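Local coordinates for sulfoquinovosidase (PDB 5AEG), which hydrolyses sulfoquinovosyl diacylglycerides and simple sulfoquinovosides such as sulfoquinovosyl glycerol, releasing the sulfoquinovose that the bacterium then degrades by sulfoglycolysis, at residues R52-I57 against T150-V155; G143-L148 against G175-T180; F406-P411 against M454-T459. All blocks are in the same frame, centred on the assembly; numbering follows the deposited sequence.

Contact 1: residues R52-I57 against T150-V155. With CA (calcium ion), chain D.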
ATOM      1  N   ARG A  52     -11.182 -12.961  12.009  1.00 29.12           N
ATOM      2  CA  ARG A  52     -11.674 -11.573  11.767  1.00 30.52           C
ATOM      3  C   ARG A  52     -10.732 -10.719  10.893  1.00 30.08           C
ATOM      4  O   ARG A  52     -10.734  -9.482  10.947  1.00 26.31           O
ATOM      5  CB  ARG A  52     -11.977 -10.875  13.042  1.00 40.06           C
ATOM      6  CG  ARG A  52     -12.656 -11.858  14.013  1.00 58.56           C
ATOM      7  CD  ARG A  52     -12.987 -11.273  15.372  1.00 71.35           C
ATOM      8  NE  ARG A  52     -14.149 -10.407  15.311  1.00 81.78           N
ATOM      9  CZ  ARG A  52     -14.495  -9.510  16.232  1.00 87.16           C
ATOM     10  NH1 ARG A  52     -13.771  -9.297  17.336  1.00 84.62           N
ATOM     11  NH2 ARG A  52     -15.582  -8.802  16.023  1.00 83.46           N
ATOM     12  N   GLY A  53      -9.973 -11.404  10.045  1.00 29.47           N
ATOM     13  CA  GLY A  53      -9.059 -10.683   9.126  1.00 28.73           C
ATOM     14  C   GLY A  53      -7.639 -10.862   9.441  1.00 24.65           C
ATOM     15  O   GLY A  53      -6.806 -10.519   8.600  1.00 22.37           O
ATOM     16  N   ASN A  54      -7.343 -11.398  10.630  1.00 20.58           N
ATOM     17  CA  ASN A  54      -5.995 -11.761  11.026  1.00 23.74           C
ATOM     18  C   ASN A  54      -5.603 -13.208  10.621  1.00 27.84           C
ATOM     19  O   ASN A  54      -5.266 -14.100  11.471  1.00 27.35           O
ATOM     20  CB  ASN A  54      -5.783 -11.542  12.492  1.00 23.83           C
ATOM     21  CG  ASN A  54      -5.943 -10.098  12.893  1.00 23.82           C
ATOM     22  OD1 ASN A  54      -5.198  -9.254  12.507  1.00 23.96           O
ATOM     23  ND2 ASN A  54      -6.917  -9.840  13.697  1.00 25.70           N
ATOM     24  N   PHE A  55      -5.665 -13.416   9.296  1.00 25.33           N
ATOM     25  CA  PHE A  55      -5.719 -14.742   8.750  1.00 26.38           C
ATOM     26  C   PHE A  55      -4.589 -15.615   9.200  1.00 26.25           C
ATOM     27  O   PHE A  55      -3.408 -15.250   9.113  1.00 25.81           O
ATOM     28  CB  PHE A  55      -5.682 -14.708   7.212  1.00 22.40           C
ATOM     29  CG  PHE A  55      -6.921 -14.291   6.580  1.00 21.18           C
ATOM     30  CD1 PHE A  55      -7.199 -12.953   6.308  1.00 23.90           C
ATOM     31  CD2 PHE A  55      -7.846 -15.250   6.150  1.00 24.69           C
ATOM     32  CE1 PHE A  55      -8.327 -12.568   5.687  1.00 25.47           C
ATOM     33  CE2 PHE A  55      -8.975 -14.866   5.499  1.00 21.74           C
ATOM     34  CZ  PHE A  55      -9.261 -13.528   5.256  1.00 23.53           C
ATOM     35  N   SER A  56      -4.940 -16.833   9.586  1.00 27.71           N
ATOM     36  CA  SER A  56      -3.957 -17.899   9.679  1.00 28.67           C
ATOM     37  C   SER A  56      -4.198 -18.808   8.478  1.00 28.86           C
ATOM     38  O   SER A  56      -5.250 -19.370   8.347  1.00 27.51           O
ATOM     39  CB  SER A  56      -4.171 -18.704  10.947  1.00 35.03           C
ATOM     40  OG  SER A  56      -3.411 -19.876  10.860  1.00 38.54           O
ATOM     41  N   ILE A  57      -3.244 -18.866   7.589  1.00 29.91           N
ATOM     42  CA  ILE A  57      -3.416 -19.560   6.303  1.00 27.76           C
ATOM     43  C   ILE A  57      -2.233 -20.460   6.104  1.00 30.97           C
ATOM     44  O   ILE A  57      -1.110 -20.037   6.079  1.00 27.68           O
ATOM     45  CB  ILE A  57      -3.776 -18.632   5.109  1.00 31.33           C
ATOM     46  CG1 ILE A  57      -3.763 -19.437   3.800  1.00 34.64           C
ATOM     47  CG2 ILE A  57      -2.925 -17.368   5.029  1.00 32.43           C
ATOM     48  CD1 ILE A  57      -4.652 -18.817   2.737  1.00 38.35           C
ATOM     49  N   THR A 150      -3.668 -10.859   1.252  1.00 17.49           N
ATOM     50  CA  THR A 150      -4.137  -9.588   1.859  1.00 20.20           C
ATOM     51  C   THR A 150      -4.832  -9.881   3.164  1.00 20.88           C
ATOM     52  O   THR A 150      -5.563 -10.894   3.290  1.00 19.59           O
ATOM     53  CB  THR A 150      -4.962  -8.664   0.923  1.00 21.54           C
ATOM     54  OG1 THR A 150      -5.061  -7.416   1.584  1.00 22.05           O
ATOM     55  CG2 THR A 150      -6.333  -9.216   0.570  1.00 22.38           C
ATOM     56  N   SER A 151      -4.516  -9.100   4.184  1.00 19.62           N
ATOM     57  CA  SER A 151      -5.020  -9.312   5.530  1.00 21.68           C
ATOM     58  C   SER A 151      -4.863  -8.058   6.364  1.00 21.77           C
ATOM     59  O   SER A 151      -4.323  -7.036   5.888  1.00 17.54           O
ATOM     60  CB  SER A 151      -4.306 -10.450   6.258  1.00 21.26           C
ATOM     61  OG  SER A 151      -2.975 -10.170   6.776  1.00 19.54           O
ATOM     62  N   GLU A 152      -5.371  -8.118   7.592  1.00 20.32           N
ATOM     63  CA  GLU A 152      -4.936  -7.077   8.553  1.00 19.40           C
ATOM     64  C   GLU A 152      -3.433  -7.108   8.618  1.00 17.29           C
ATOM     65  O   GLU A 152      -2.732  -8.133   8.474  1.00 19.65           O
ATOM     66  CB  GLU A 152      -5.515  -7.233   9.929  1.00 22.19           C
ATOM     67  CG  GLU A 152      -7.049  -7.263   9.969  1.00 24.98           C
ATOM     68  CD  GLU A 152      -7.641  -6.154   9.168  1.00 28.14           C
ATOM     69  OE1 GLU A 152      -7.177  -4.987   9.403  1.00 28.79           O
ATOM     70  OE2 GLU A 152      -8.514  -6.431   8.268  1.00 25.94           O
ATOM     71  N   GLN A 153      -2.869  -5.935   8.878  1.00 18.46           N
ATOM     72  CA  GLN A 153      -1.443  -5.757   8.786  1.00 16.76           C
ATOM     73  C   GLN A 153      -0.644  -6.177  10.075  1.00 19.44           C
ATOM     74  O   GLN A 153       0.566  -6.368  10.041  1.00 17.61           O
ATOM     75  CB  GLN A 153      -1.279  -4.246   8.496  1.00 19.64           C
ATOM     76  CG  GLN A 153       0.145  -3.816   8.109  1.00 20.32           C
ATOM     77  CD  GLN A 153       0.753  -2.954   9.156  1.00 23.12           C
ATOM     78  OE1 GLN A 153       0.255  -2.863  10.274  1.00 20.18           O
ATOM     79  NE2 GLN A 153       1.831  -2.295   8.803  1.00 22.10           N
ATOM     80  N   GLY A 154      -1.355  -6.356  11.192  1.00 18.80           N
ATOM     81  CA  GLY A 154      -0.759  -6.779  12.408  1.00 19.03           C
ATOM     82  C   GLY A 154      -0.635  -5.640  13.403  1.00 19.29           C
ATOM     83  O   GLY A 154      -0.528  -4.489  13.019  1.00 17.30           O
ATOM     84  N   VAL A 155      -0.637  -5.955  14.702  1.00 20.34           N
ATOM     85  CA  VAL A 155      -0.368  -4.927  15.749  1.00 19.49           C
ATOM     86  C   VAL A 155       0.896  -5.383  16.434  1.00 23.17           C
ATOM     87  O   VAL A 155       0.939  -6.393  17.191  1.00 20.45           O
ATOM     88  CB  VAL A 155      -1.563  -4.910  16.740  1.00 20.27           C
ATOM     89  CG1 VAL A 155      -1.262  -4.063  17.972  1.00 18.00           C
ATOM     90  CG2 VAL A 155      -2.873  -4.591  15.997  1.00 18.98           C
TER
HETATM   91 CA    CA D1680      -0.178  -2.185  12.480  1.00 18.04          CA
HETATM   92  O   HOH W   1      -2.511 -13.019   7.600  1.00 28.94           O
HETATM   93  O   HOH W   2      -0.921  -1.239  14.541  1.00 18.24           O

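Contact 2: residues G143-L148 against G175-T180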
ATOM      1  N   GLY A 143      16.700 -12.915   1.066  1.00 21.21           N
ATOM      2  CA  GLY A 143      16.958 -13.590   2.302  1.00 23.63           C
ATOM      3  C   GLY A 143      15.718 -14.170   2.981  1.00 23.95           C
ATOM      4  O   GLY A 143      15.852 -14.966   3.874  1.00 25.89           O
ATOM      5  N   LYS A 144      14.517 -13.840   2.517  1.00 23.01           N
ATOM      6  CA  LYS A 144      13.315 -14.242   3.223  1.00 23.92           C
ATOM      7  C   LYS A 144      12.219 -14.638   2.270  1.00 19.75           C
ATOM      8  O   LYS A 144      12.177 -14.161   1.104  1.00 24.00           O
ATOM      9  CB  LYS A 144      12.747 -13.039   4.030  1.00 28.00           C
ATOM     10  CG  LYS A 144      13.632 -12.497   5.133  1.00 36.00           C
ATOM     11  CD  LYS A 144      13.654 -13.464   6.303  1.00 47.04           C
ATOM     12  CE  LYS A 144      12.767 -13.013   7.468  1.00 55.05           C
ATOM     13  NZ  LYS A 144      13.008 -13.866   8.674  1.00 61.33           N
ATOM     14  N   PRO A 145      11.236 -15.420   2.782  1.00 20.73           N
ATOM     15  CA  PRO A 145      10.028 -15.701   2.065  1.00 24.23           C
ATOM     16  C   PRO A 145       8.887 -14.765   2.427  1.00 20.33           C
ATOM     17  O   PRO A 145       8.782 -14.301   3.557  1.00 20.81           O
ATOM     18  CB  PRO A 145       9.746 -17.178   2.458  1.00 24.76           C
ATOM     19  CG  PRO A 145      10.166 -17.204   3.943  1.00 23.01           C
ATOM     20  CD  PRO A 145      11.383 -16.303   3.962  1.00 22.30           C
ATOM     21  N   PHE A 146       8.055 -14.503   1.446  1.00 19.26           N
ATOM     22  CA  PHE A 146       6.891 -13.613   1.576  1.00 19.42           C
ATOM     23  C   PHE A 146       5.641 -14.282   1.059  1.00 20.34           C
ATOM     24  O   PHE A 146       5.319 -14.230  -0.152  1.00 19.60           O
ATOM     25  CB  PHE A 146       7.115 -12.249   0.924  1.00 20.33           C
ATOM     26  CG  PHE A 146       8.227 -11.477   1.586  1.00 20.39           C
ATOM     27  CD1 PHE A 146       9.544 -11.758   1.235  1.00 19.29           C
ATOM     28  CD2 PHE A 146       7.965 -10.521   2.559  1.00 19.55           C
ATOM     29  CE1 PHE A 146      10.584 -11.115   1.846  1.00 20.78           C
ATOM     30  CE2 PHE A 146       9.022  -9.895   3.210  1.00 18.04           C
ATOM     31  CZ  PHE A 146      10.329 -10.212   2.878  1.00 19.00           C
ATOM     32  N   PRO A 147       4.876 -14.853   1.983  1.00 20.71           N
ATOM     33  CA  PRO A 147       3.491 -15.116   1.644  1.00 19.85           C
ATOM     34  C   PRO A 147       2.796 -13.818   1.197  1.00 19.41           C
ATOM     35  O   PRO A 147       2.955 -12.734   1.827  1.00 20.43           O
ATOM     36  CB  PRO A 147       2.888 -15.580   2.993  1.00 21.24           C
ATOM     37  CG  PRO A 147       4.078 -16.178   3.716  1.00 22.13           C
ATOM     38  CD  PRO A 147       5.149 -15.145   3.383  1.00 20.49           C
ATOM     39  N   LEU A 148       1.961 -13.963   0.188  1.00 18.24           N
ATOM     40  CA  LEU A 148       1.217 -12.894  -0.441  1.00 18.75           C
ATOM     41  C   LEU A 148      -0.297 -13.144  -0.318  1.00 24.09           C
ATOM     42  O   LEU A 148      -0.970 -13.739  -1.226  1.00 20.44           O
ATOM     43  CB  LEU A 148       1.590 -12.801  -1.923  1.00 19.70           C
ATOM     44  CG  LEU A 148       3.101 -12.490  -2.124  1.00 21.01           C
ATOM     45  CD1 LEU A 148       3.448 -12.587  -3.614  1.00 21.66           C
ATOM     46  CD2 LEU A 148       3.579 -11.142  -1.532  1.00 20.10           C
ATOM     47  N   GLY A 175       0.379 -10.456  14.125  1.00 22.51           N
ATOM     48  CA  GLY A 175       0.994 -10.520  12.793  1.00 20.14           C
ATOM     49  C   GLY A 175       2.457 -10.851  12.806  1.00 21.91           C
ATOM     50  O   GLY A 175       3.030 -11.311  13.809  1.00 19.63           O
ATOM     51  N   ASP A 176       3.067 -10.657  11.639  1.00 20.77           N
ATOM     52  CA  ASP A 176       4.453 -10.950  11.429  1.00 21.03           C
ATOM     53  C   ASP A 176       5.003 -10.045  10.299  1.00 18.86           C
ATOM     54  O   ASP A 176       4.280  -9.244   9.721  1.00 20.61           O
ATOM     55  CB  ASP A 176       4.633 -12.446  11.122  1.00 23.80           C
ATOM     56  CG  ASP A 176       5.967 -12.991  11.591  1.00 25.56           C
ATOM     57  OD1 ASP A 176       6.923 -12.265  11.894  1.00 23.24           O
ATOM     58  OD2 ASP A 176       6.045 -14.215  11.653  1.00 31.05           O
ATOM     59  N   TYR A 177       6.272 -10.207  10.000  1.00 18.21           N
ATOM     60  CA  TYR A 177       7.060  -9.280   9.195  1.00 19.55           C
ATOM     61  C   TYR A 177       6.524  -9.062   7.776  1.00 20.61           C
ATOM     62  O   TYR A 177       6.745  -8.023   7.215  1.00 21.87           O
ATOM     63  CB  TYR A 177       8.540  -9.747   9.119  1.00 20.72           C
ATOM     64  CG  TYR A 177       8.755 -11.010   8.343  1.00 19.84           C
ATOM     65  CD1 TYR A 177       8.866 -10.994   6.941  1.00 20.92           C
ATOM     66  CD2 TYR A 177       8.769 -12.243   8.997  1.00 21.03           C
ATOM     67  CE1 TYR A 177       9.102 -12.149   6.202  1.00 20.66           C
ATOM     68  CE2 TYR A 177       9.021 -13.416   8.282  1.00 22.11           C
ATOM     69  CZ  TYR A 177       9.158 -13.362   6.877  1.00 22.88           C
ATOM     70  OH  TYR A 177       9.323 -14.522   6.126  1.00 22.70           O
ATOM     71  N   TYR A 178       5.781 -10.038   7.269  1.00 20.65           N
ATOM     72  CA  TYR A 178       5.245 -10.052   5.908  1.00 18.45           C
ATOM     73  C   TYR A 178       3.795  -9.692   5.881  1.00 20.75           C
ATOM     74  O   TYR A 178       3.252  -9.538   4.787  1.00 20.48           O
ATOM     75  CB  TYR A 178       5.426 -11.458   5.217  1.00 20.55           C
ATOM     76  CG  TYR A 178       4.728 -12.549   5.911  1.00 21.48           C
ATOM     77  CD1 TYR A 178       3.408 -12.849   5.631  1.00 22.40           C
ATOM     78  CD2 TYR A 178       5.371 -13.274   6.897  1.00 21.37           C
ATOM     79  CE1 TYR A 178       2.766 -13.855   6.316  1.00 23.49           C
ATOM     80  CE2 TYR A 178       4.709 -14.264   7.584  1.00 24.19           C
ATOM     81  CZ  TYR A 178       3.408 -14.546   7.277  1.00 26.11           C
ATOM     82  OH  TYR A 178       2.786 -15.573   7.959  1.00 30.22           O
ATOM     83  N   TRP A 179       3.130  -9.477   7.018  1.00 18.76           N
ATOM     84  CA  TRP A 179       1.744  -9.178   6.954  1.00 17.94           C
ATOM     85  C   TRP A 179       1.480  -7.794   6.300  1.00 19.80           C
ATOM     86  O   TRP A 179       2.177  -6.846   6.579  1.00 18.86           O
ATOM     87  CB  TRP A 179       1.099  -9.231   8.347  1.00 18.72           C
ATOM     88  CG  TRP A 179       0.851 -10.585   8.853  1.00 18.83           C
ATOM     89  CD1 TRP A 179       1.569 -11.682   8.639  1.00 20.78           C
ATOM     90  CD2 TRP A 179      -0.246 -10.959   9.701  1.00 18.92           C
ATOM     91  NE1 TRP A 179       1.006 -12.748   9.316  1.00 22.11           N
ATOM     92  CE2 TRP A 179      -0.143 -12.339   9.929  1.00 19.57           C
ATOM     93  CE3 TRP A 179      -1.266 -10.258  10.297  1.00 18.37           C
ATOM     94  CZ2 TRP A 179      -1.050 -13.023  10.728  1.00 21.74           C
ATOM     95  CZ3 TRP A 179      -2.227 -10.949  11.075  1.00 20.78           C
ATOM     96  CH2 TRP A 179      -2.090 -12.306  11.303  1.00 20.40           C
ATOM     97  N   THR A 180       0.458  -7.715   5.471  1.00 18.53           N
ATOM     98  CA  THR A 180       0.070  -6.480   4.835  1.00 17.99           C
ATOM     99  C   THR A 180      -1.278  -6.567   4.176  1.00 17.97           C
ATOM    100  O   THR A 180      -1.704  -7.637   3.692  1.00 19.21           O
ATOM    101  CB  THR A 180       1.156  -6.110   3.738  1.00 19.33           C
ATOM    102  OG1 THR A 180       0.771  -4.957   2.995  1.00 17.01           O
ATOM    103  CG2 THR A 180       1.448  -7.246   2.788  1.00 20.49           C
TER
HETATM  104  O   HOH W   3       3.898 -10.162   2.150  1.00 19.62           O

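Contact 3: residues F406-P411 against M454-T459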
ATOM      1  N   PHE A 406     -10.717  -0.438   4.209  1.00 18.92           N
ATOM      2  CA  PHE A 406     -10.859  -1.879   4.072  1.00 21.39           C
ATOM      3  C   PHE A 406     -10.671  -2.397   2.630  1.00 18.89           C
ATOM      4  O   PHE A 406      -9.996  -1.732   1.843  1.00 19.73           O
ATOM      5  CB  PHE A 406     -12.217  -2.343   4.680  1.00 23.12           C
ATOM      6  CG  PHE A 406     -12.212  -2.403   6.130  1.00 22.96           C
ATOM      7  CD1 PHE A 406     -11.854  -3.588   6.773  1.00 28.47           C
ATOM      8  CD2 PHE A 406     -12.694  -1.343   6.875  1.00 23.21           C
ATOM      9  CE1 PHE A 406     -11.841  -3.666   8.177  1.00 31.87           C
ATOM     10  CE2 PHE A 406     -12.651  -1.402   8.258  1.00 26.69           C
ATOM     11  CZ  PHE A 406     -12.254  -2.576   8.910  1.00 29.80           C
ATOM     12  N   GLY A 407     -11.093  -3.648   2.368  1.00 19.44           N
ATOM     13  CA  GLY A 407     -10.725  -4.340   1.140  1.00 19.81           C
ATOM     14  C   GLY A 407      -9.971  -5.612   1.359  1.00 21.40           C
ATOM     15  O   GLY A 407      -9.969  -6.480   0.466  1.00 20.55           O
ATOM     16  N   GLU A 408      -9.310  -5.714   2.543  1.00 20.40           N
ATOM     17  CA  GLU A 408      -8.435  -6.804   2.904  1.00 21.33           C
ATOM     18  C   GLU A 408      -9.149  -8.009   3.546  1.00 21.73           C
ATOM     19  O   GLU A 408      -8.528  -8.998   3.843  1.00 19.70           O
ATOM     20  CB  GLU A 408      -7.229  -6.300   3.781  1.00 22.50           C
ATOM     21  CG  GLU A 408      -7.564  -6.059   5.248  1.00 23.51           C
ATOM     22  CD  GLU A 408      -8.425  -4.817   5.506  1.00 26.57           C
ATOM     23  OE1 GLU A 408      -8.567  -4.026   4.570  1.00 22.47           O
ATOM     24  OE2 GLU A 408      -8.967  -4.651   6.663  1.00 32.84           O
ATOM     25  N   TYR A 409     -10.423  -7.873   3.807  1.00 21.91           N
ATOM     26  CA  TYR A 409     -11.148  -8.847   4.560  1.00 24.30           C
ATOM     27  C   TYR A 409     -12.420  -9.235   3.825  1.00 25.53           C
ATOM     28  O   TYR A 409     -13.496  -9.126   4.344  1.00 28.68           O
ATOM     29  CB  TYR A 409     -11.403  -8.418   6.046  1.00 30.36           C
ATOM     30  CG  TYR A 409     -12.028  -9.589   6.867  1.00 30.49           C
ATOM     31  CD1 TYR A 409     -11.690 -10.957   6.576  1.00 33.66           C
ATOM     32  CD2 TYR A 409     -12.996  -9.366   7.851  1.00 35.22           C
ATOM     33  CE1 TYR A 409     -12.243 -12.012   7.263  1.00 36.40           C
ATOM     34  CE2 TYR A 409     -13.584 -10.457   8.534  1.00 38.44           C
ATOM     35  CZ  TYR A 409     -13.195 -11.761   8.241  1.00 41.46           C
ATOM     36  OH  TYR A 409     -13.701 -12.846   8.931  1.00 45.71           O
ATOM     37  N   LEU A 410     -12.271  -9.684   2.592  1.00 23.29           N
ATOM     38  CA  LEU A 410     -13.293 -10.575   1.929  1.00 24.38           C
ATOM     39  C   LEU A 410     -13.136 -11.976   2.577  1.00 22.23           C
ATOM     40  O   LEU A 410     -12.083 -12.611   2.466  1.00 20.96           O
ATOM     41  CB  LEU A 410     -13.100 -10.732   0.440  1.00 23.77           C
ATOM     42  CG  LEU A 410     -14.178 -11.694  -0.133  1.00 24.07           C
ATOM     43  CD1 LEU A 410     -15.555 -10.983  -0.192  1.00 21.89           C
ATOM     44  CD2 LEU A 410     -13.819 -12.297  -1.452  1.00 28.15           C
ATOM     45  N   PRO A 411     -14.138 -12.440   3.354  1.00 23.71           N
ATOM     46  CA  PRO A 411     -14.004 -13.749   4.006  1.00 24.95           C
ATOM     47  C   PRO A 411     -13.928 -14.837   2.979  1.00 22.35           C
ATOM     48  O   PRO A 411     -14.524 -14.714   1.878  1.00 25.74           O
ATOM     49  CB  PRO A 411     -15.317 -13.880   4.833  1.00 28.25           C
ATOM     50  CG  PRO A 411     -15.655 -12.474   5.157  1.00 27.78           C
ATOM     51  CD  PRO A 411     -15.419 -11.821   3.778  1.00 25.95           C
ATOM     52  N   MET A 454      -6.649   5.028   0.242  1.00 18.12           N
ATOM     53  CA  MET A 454      -6.906   3.653   0.625  1.00 18.63           C
ATOM     54  C   MET A 454      -5.764   3.068   1.361  1.00 19.77           C
ATOM     55  O   MET A 454      -4.589   3.493   1.169  1.00 17.63           O
ATOM     56  CB  MET A 454      -7.105   2.794  -0.700  1.00 21.09           C
ATOM     57  CG  MET A 454      -8.232   3.356  -1.526  1.00 22.79           C
ATOM     58  SD  MET A 454      -8.731   2.252  -2.861  1.00 24.20           S
ATOM     59  CE  MET A 454      -9.558   0.917  -1.997  1.00 23.88           C
ATOM     60  N   ARG A 455      -6.028   2.039   2.177  1.00 20.79           N
ATOM     61  CA  ARG A 455      -4.934   1.250   2.681  1.00 20.13           C
ATOM     62  C   ARG A 455      -4.721  -0.069   1.947  1.00 20.07           C
ATOM     63  O   ARG A 455      -3.621  -0.417   1.649  1.00 20.22           O
ATOM     64  CB  ARG A 455      -4.983   1.003   4.188  1.00 22.67           C
ATOM     65  CG  ARG A 455      -6.135   0.207   4.775  1.00 20.56           C
ATOM     66  CD  ARG A 455      -5.992   0.126   6.327  1.00 21.14           C
ATOM     67  NE  ARG A 455      -7.325  -0.302   6.808  1.00 24.87           N
ATOM     68  CZ  ARG A 455      -7.740  -1.517   7.178  1.00 28.91           C
ATOM     69  NH1 ARG A 455      -6.965  -2.543   7.303  1.00 27.54           N
ATOM     70  NH2 ARG A 455      -9.009  -1.716   7.439  1.00 34.79           N
ATOM     71  N   ALA A 456      -5.785  -0.842   1.748  1.00 19.70           N
ATOM     72  CA  ALA A 456      -5.692  -2.054   0.956  1.00 18.72           C
ATOM     73  C   ALA A 456      -5.445  -1.820  -0.500  1.00 18.86           C
ATOM     74  O   ALA A 456      -5.885  -0.806  -1.053  1.00 19.55           O
ATOM     75  CB  ALA A 456      -6.953  -2.897   1.158  1.00 18.57           C
ATOM     76  N   GLY A 457      -4.727  -2.785  -1.107  1.00 18.53           N
ATOM     77  CA  GLY A 457      -4.500  -2.795  -2.484  1.00 18.73           C
ATOM     78  C   GLY A 457      -4.236  -4.101  -3.110  1.00 18.29           C
ATOM     79  O   GLY A 457      -3.995  -5.079  -2.431  1.00 20.07           O
ATOM     80  N   SER A 458      -4.309  -4.107  -4.457  1.00 21.67           N
ATOM     81  CA  SER A 458      -3.955  -5.274  -5.216  1.00 19.91           C
ATOM     82  C   SER A 458      -3.667  -4.817  -6.638  1.00 20.86           C
ATOM     83  O   SER A 458      -3.761  -3.641  -6.950  1.00 20.80           O
ATOM     84  CB  SER A 458      -5.105  -6.321  -5.209  1.00 21.51           C
ATOM     85  OG  SER A 458      -6.320  -5.863  -5.791  1.00 19.85           O
ATOM     86  N   THR A 459      -3.246  -5.752  -7.479  1.00 21.89           N
ATOM     87  CA  THR A 459      -2.923  -5.463  -8.874  1.00 20.56           C
ATOM     88  C   THR A 459      -3.976  -4.602  -9.537  1.00 21.88           C
ATOM     89  O   THR A 459      -5.135  -4.946  -9.529  1.00 22.38           O
ATOM     90  CB  THR A 459      -2.693  -6.781  -9.645  1.00 21.42           C
ATOM     91  OG1 THR A 459      -1.613  -7.521  -9.055  1.00 21.57           O
ATOM     92  CG2 THR A 459      -2.412  -6.474 -11.052  1.00 24.36           C
TER
HETATM   93  O   HOH W   4      -8.531   0.565   1.973  1.00 18.47           O

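Contact 1: residues R52-I57 against T150-V155
Glu-152 and Gly-53 join two loops of the galactose mutarotase-like domain of this family 31 glycosidase, and an inverse gamma turn centred on Asn-54 shapes one side. Its bond, Phe-55 N to Gly-53 O, is weak; the same carbonyl oxygen receives a straighter one from Glu-152 N at 3.0 Å, with an N-H...O angle of 163° and the donor above the carbonyl plane.

The Glu-152 side chain can be followed outward. Its CB meets the amide oxygen OD1 of Asn-54 at 3.3 Å. CG, anti to the carbonyl carbon (chi1 -57°), passes close to the Gly-53 backbone, 3.5 Å from Gly-53 O. A bend at chi2 (-48°) turns the carboxylate toward the active site, where OE1 forms a salt bridge with Arg-455 NH1. OE2 comes implausibly close to another carboxylate oxygen, Glu-408 OE2, so the placement of this pair is doubtful.

Just beyond, Gly-154 O binds calcium at 2.4 Å, in a site that also includes Gln-153, Asp-472 and Asp-481. On the other flank Ser-151 CB sits 3.8 Å from Phe-55 CD1, at the edge of the phenyl ring, which also meets Trp-149 edge-to-face. Ser-151 OG donates to Glu-152 O at 2.7 Å and accepts a hydrogen bond from a water, which donates a second one to Phe-55 O, 2.8 Å from the water oxygen.

Contact 2: residues G143-L148 against G175-T180
Tyr-177 and Tyr-178 press against Lys-144, Pro-145, Phe-146 and Pro-147, fitting a type I beta turn (Asp-176 to Trp-179) to the strand 145-148, which borders strand 203-206 in the mutarotase-like domain. Trp-179 N closes the turn by bonding to Asp-176 O, and its two central residues are the tyrosines, which project as bumps toward the strand.

Tyr-177 fills the hollow between Lys-144 and Phe-146. The lysine chain, bent at chi2 and chi3, folds over one face of the phenol: CE stands 3.9 Å from the ring centroid in a CH-pi contact, and NZ makes an off-centre cation-pi contact at 4.5 Å from the same centroid. The opposite face is covered by Tyr-178 CD2, over the ring centre. The ring's edge is turned to the face of Phe-146 in an offset edge-to-face pair with planes at 89°, the closest atoms being Tyr-177 CE1 and Phe-146 CE2, 3.7 Å apart. An alanine here would probably leave Pro-145 O without its hydroxyl donor, strip the Lys-144 end of the ring it lies over, and open a gap beside Phe-146.

From the strand side, the Pro-147 ring is a bump that covers one face of Tyr-178, the two side chains crossing at about a right angle. Its CD is 3.8 Å from the Tyr-178 ring centroid and 17° off the ring normal, while Trp-179 CD1 covers the other face, so the phenol is sandwiched. Phe-146 CD2 touches Tyr-178 CB at 3.8 Å, so the phenyl ring touches both tyrosines.

A water lies 2.8 Å from both Pro-147 O and Tyr-178 O. One direct hydrogen bond crosses the contact: Tyr-177 OH donates to Pro-145 O at 2.6 Å, lying in the carbonyl plane with a C=O...donor angle of 148°.

Contact 3: residues F406-P411 against M454-T459
Arg-455 and Glu-408 form a salt bridge just beyond the C-terminal ends of strands 401-404 and 451-454, neighbours in the TIM barrel, where the active site of such barrels lies. A single carboxylate oxygen takes both contacts: Glu-408 OE2 is 3.0 Å from Arg-455 NH1 and 3.0 Å from Arg-455 NH2. Both hydrogen bonds are bent, with N-H...O angles near 130°, and therefore weak; the planar groups are tilted by 57°. A further salt bridge ties Arg-455 NE to OD1 of the nucleophile Asp-405, linking it to Glu-408, an active-site residue by similarity.

Arg-455 CG lies between the backbone N and the carbonyl carbon, and the chain, extended to NE, carries the guanidinium to Glu-408 and Phe-406. NH2 also stands 3.3 Å above the centre of the Phe-406 ring. The guanidinium is inclined 75° to the phenyl plane, a cation-pi contact in which its NH2 corner faces the ring and the two side chains run side by side.

Packing is completed by Ala-456, whose CB lies 4.0 Å from Gly-407 CA and 3.3 Å from Phe-406 O. A water donates to that same oxygen at 2.7 Å and accepts from Ala-456 N at 3.1 Å.

From the N terminus, the chain leaves 52-57, runs through a series of strands, and returns at 150-155, where contact 1 closes the loop. Before that closure it has already passed 143-148, whose partner 175-180 comes later, so contacts 1 and 2 cross. They also touch: Ser-151 N is 3.2 Å from Thr-180 O, a probable hydrogen bond, and Trp-179 packs against Glu-152 and Phe-55. Both lie in the mutarotase-like domain. Contact 3 follows in series, closing a loop of the TIM barrel that includes helix 422-444. It meets contact 1 where Thr-150 OG1 packs on Glu-408 CB, joining the two domains, but does not touch contact 2.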